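Local coordinates for ThiJ/pfpI family protein (Bacillus anthracis, PDB 3EFE), which belongs to the DJ-1/PfpI (ThiJ) family and may act as a chaperone or cysteine-dependent enzyme of that fold, at the interface of chains A and B. Sequence-based numbering; all coordinates share one arbitrary frame. Chains: chain A/B, ThiJ/pfpI family protein.

The interface of chains A and B. Residues chain A 22-23, 26; chain B 19, 23, 169.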
ATOM      1  N   GLY A  22       2.160   1.643   3.110  1.00 32.51           N
ATOM      2  CA  GLY A  22       0.958   0.953   3.429  1.00 33.26           C
ATOM      3  C   GLY A  22       1.156  -0.183   4.382  1.00 32.83           C
ATOM      4  O   GLY A  22       0.397  -0.332   5.276  1.00 32.88           O
ATOM      5  N   TYR A  23       2.189  -0.987   4.182  1.00 33.26           N
ATOM      6  CA  TYR A  23       2.519  -2.011   5.143  1.00 33.07           C
ATOM      7  C   TYR A  23       2.896  -1.433   6.499  1.00 33.82           C
ATOM      8  O   TYR A  23       2.435  -1.921   7.518  1.00 35.94           O
ATOM      9  CB  TYR A  23       3.687  -2.833   4.681  1.00 33.20           C
ATOM     10  CG  TYR A  23       3.513  -3.708   3.484  1.00 32.07           C
ATOM     11  CD1 TYR A  23       2.937  -4.969   3.586  1.00 30.83           C
ATOM     12  CD2 TYR A  23       4.071  -3.327   2.253  1.00 30.97           C
ATOM     13  CE1 TYR A  23       2.891  -5.808   2.448  1.00 33.25           C
ATOM     14  CE2 TYR A  23       3.987  -4.103   1.129  1.00 31.28           C
ATOM     15  CZ  TYR A  23       3.428  -5.347   1.228  1.00 34.51           C
ATOM     16  OH  TYR A  23       3.381  -6.086   0.076  1.00 35.70           O
ATOM     17  N   ALA A  26      -0.093   0.254   8.666  1.00 31.80           N
ATOM     18  CA  ALA A  26      -1.075  -0.786   9.149  1.00 31.17           C
ATOM     19  C   ALA A  26      -0.553  -1.569  10.306  1.00 32.30           C
ATOM     20  O   ALA A  26      -1.239  -1.787  11.345  1.00 33.88           O
ATOM     21  CB  ALA A  26      -1.509  -1.734   7.974  1.00 29.67           C
TER
ATOM     22  N   TRP B  19      -2.136  -1.990   2.716  1.00 33.32           N
ATOM     23  CA  TRP B  19      -1.085  -2.552   1.908  1.00 33.33           C
ATOM     24  C   TRP B  19      -1.692  -3.323   0.755  1.00 33.09           C
ATOM     25  O   TRP B  19      -0.997  -3.645  -0.177  1.00 32.67           O
ATOM     26  CB  TRP B  19      -0.128  -3.381   2.735  1.00 33.22           C
ATOM     27  CG  TRP B  19      -0.671  -4.624   3.147  1.00 34.12           C
ATOM     28  CD1 TRP B  19      -0.579  -5.798   2.487  1.00 32.47           C
ATOM     29  CD2 TRP B  19      -1.450  -4.865   4.306  1.00 35.26           C
ATOM     30  NE1 TRP B  19      -1.223  -6.732   3.141  1.00 32.06           N
ATOM     31  CE2 TRP B  19      -1.800  -6.201   4.264  1.00 32.58           C
ATOM     32  CE3 TRP B  19      -1.951  -4.046   5.341  1.00 35.25           C
ATOM     33  CZ2 TRP B  19      -2.580  -6.804   5.245  1.00 33.64           C
ATOM     34  CZ3 TRP B  19      -2.688  -4.628   6.321  1.00 35.02           C
ATOM     35  CH2 TRP B  19      -3.026  -6.001   6.261  1.00 35.74           C
ATOM     36  N   TYR B  23      -0.620  -0.536  -4.582  1.00 31.98           N
ATOM     37  CA  TYR B  23      -0.091  -0.787  -5.913  1.00 31.38           C
ATOM     38  C   TYR B  23      -1.155  -0.652  -6.997  1.00 31.53           C
ATOM     39  O   TYR B  23      -0.972   0.063  -8.011  1.00 32.54           O
ATOM     40  CB  TYR B  23       0.457  -2.207  -5.973  1.00 31.23           C
ATOM     41  CG  TYR B  23       1.765  -2.540  -5.189  1.00 31.63           C
ATOM     42  CD1 TYR B  23       2.950  -1.905  -5.487  1.00 29.59           C
ATOM     43  CD2 TYR B  23       1.786  -3.540  -4.207  1.00 30.57           C
ATOM     44  CE1 TYR B  23       4.095  -2.224  -4.855  1.00 30.47           C
ATOM     45  CE2 TYR B  23       2.957  -3.855  -3.510  1.00 28.45           C
ATOM     46  CZ  TYR B  23       4.104  -3.195  -3.859  1.00 34.67           C
ATOM     47  OH  TYR B  23       5.292  -3.468  -3.236  1.00 34.80           O
ATOM     48  N   PRO B 169      -0.270  -8.540  -2.494  1.00 35.37           N
ATOM     49  CA  PRO B 169      -0.806  -7.373  -3.230  1.00 33.84           C
ATOM     50  C   PRO B 169      -0.240  -7.078  -4.640  1.00 34.07           C
ATOM     51  O   PRO B 169      -0.955  -6.498  -5.486  1.00 33.34           O
ATOM     52  CB  PRO B 169      -0.557  -6.211  -2.279  1.00 33.94           C
ATOM     53  CG  PRO B 169       0.397  -6.689  -1.260  1.00 34.58           C
ATOM     54  CD  PRO B 169       0.463  -8.146  -1.273  1.00 35.19           C
TER
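A:Gly22 and B:Trp19 bring the starts of equivalent helices, 22-30 in chain A and 18-30 in chain B, backbone against backbone, with the A:Gly22 CA and B:Trp19 CA atoms 4.3 Å apart and the two helices leading away in nearly opposite directions. This apolar helix-to-helix patch belongs to a two-fold interface between two copies of a DJ-1/PfpI family protein, plausibly a homodimer since dimers are common in the family, although the crystal alone does not prove it. Polar groups of the two chains do not pair within the patch, and the two-fold axis generates an equivalent patch with the chains exchanged. A:Tyr23 has the most of its own surface buried by the partner (63 Å²), with B:Trp19 close behind (56 Å²).

The two aromatic side chains run at about a right angle to each other, yet their rings are nearly parallel, inclined by about 20° and overlapping only near their rims. A:Tyr23 spreads one face of its ring over the root of the tryptophan. B:Trp19 CB lies 3.8 Å from the tyrosine ring centroid, offset toward the rim, in a CH-pi contact. The five-membered ring of the indole carries the contact on, its CD1 3.5 Å from A:Tyr23 CE1, the two rims overlapping face on face. In B:Trp19, CG falls between the backbone N and the carbonyl carbon (chi1 73°), a turn that lays the indole alongside the start of the chain A helix and sends its six-membered ring toward A:Ala26. There the methyl A:Ala26 CB meets the rim of the indole rather than its face, 3.5 Å from B:Trp19 CE3 and just as near CZ3.

At its far end A:Tyr23 meets B:Pro169 tip to tip, the phenol OH lying 3.3 Å from the pyrrolidine carbon CG at the start of helix 169-179. B:Tyr23 is a looser neighbour, its ring carbon CE2 4.2 Å from the same A:Tyr23 OH.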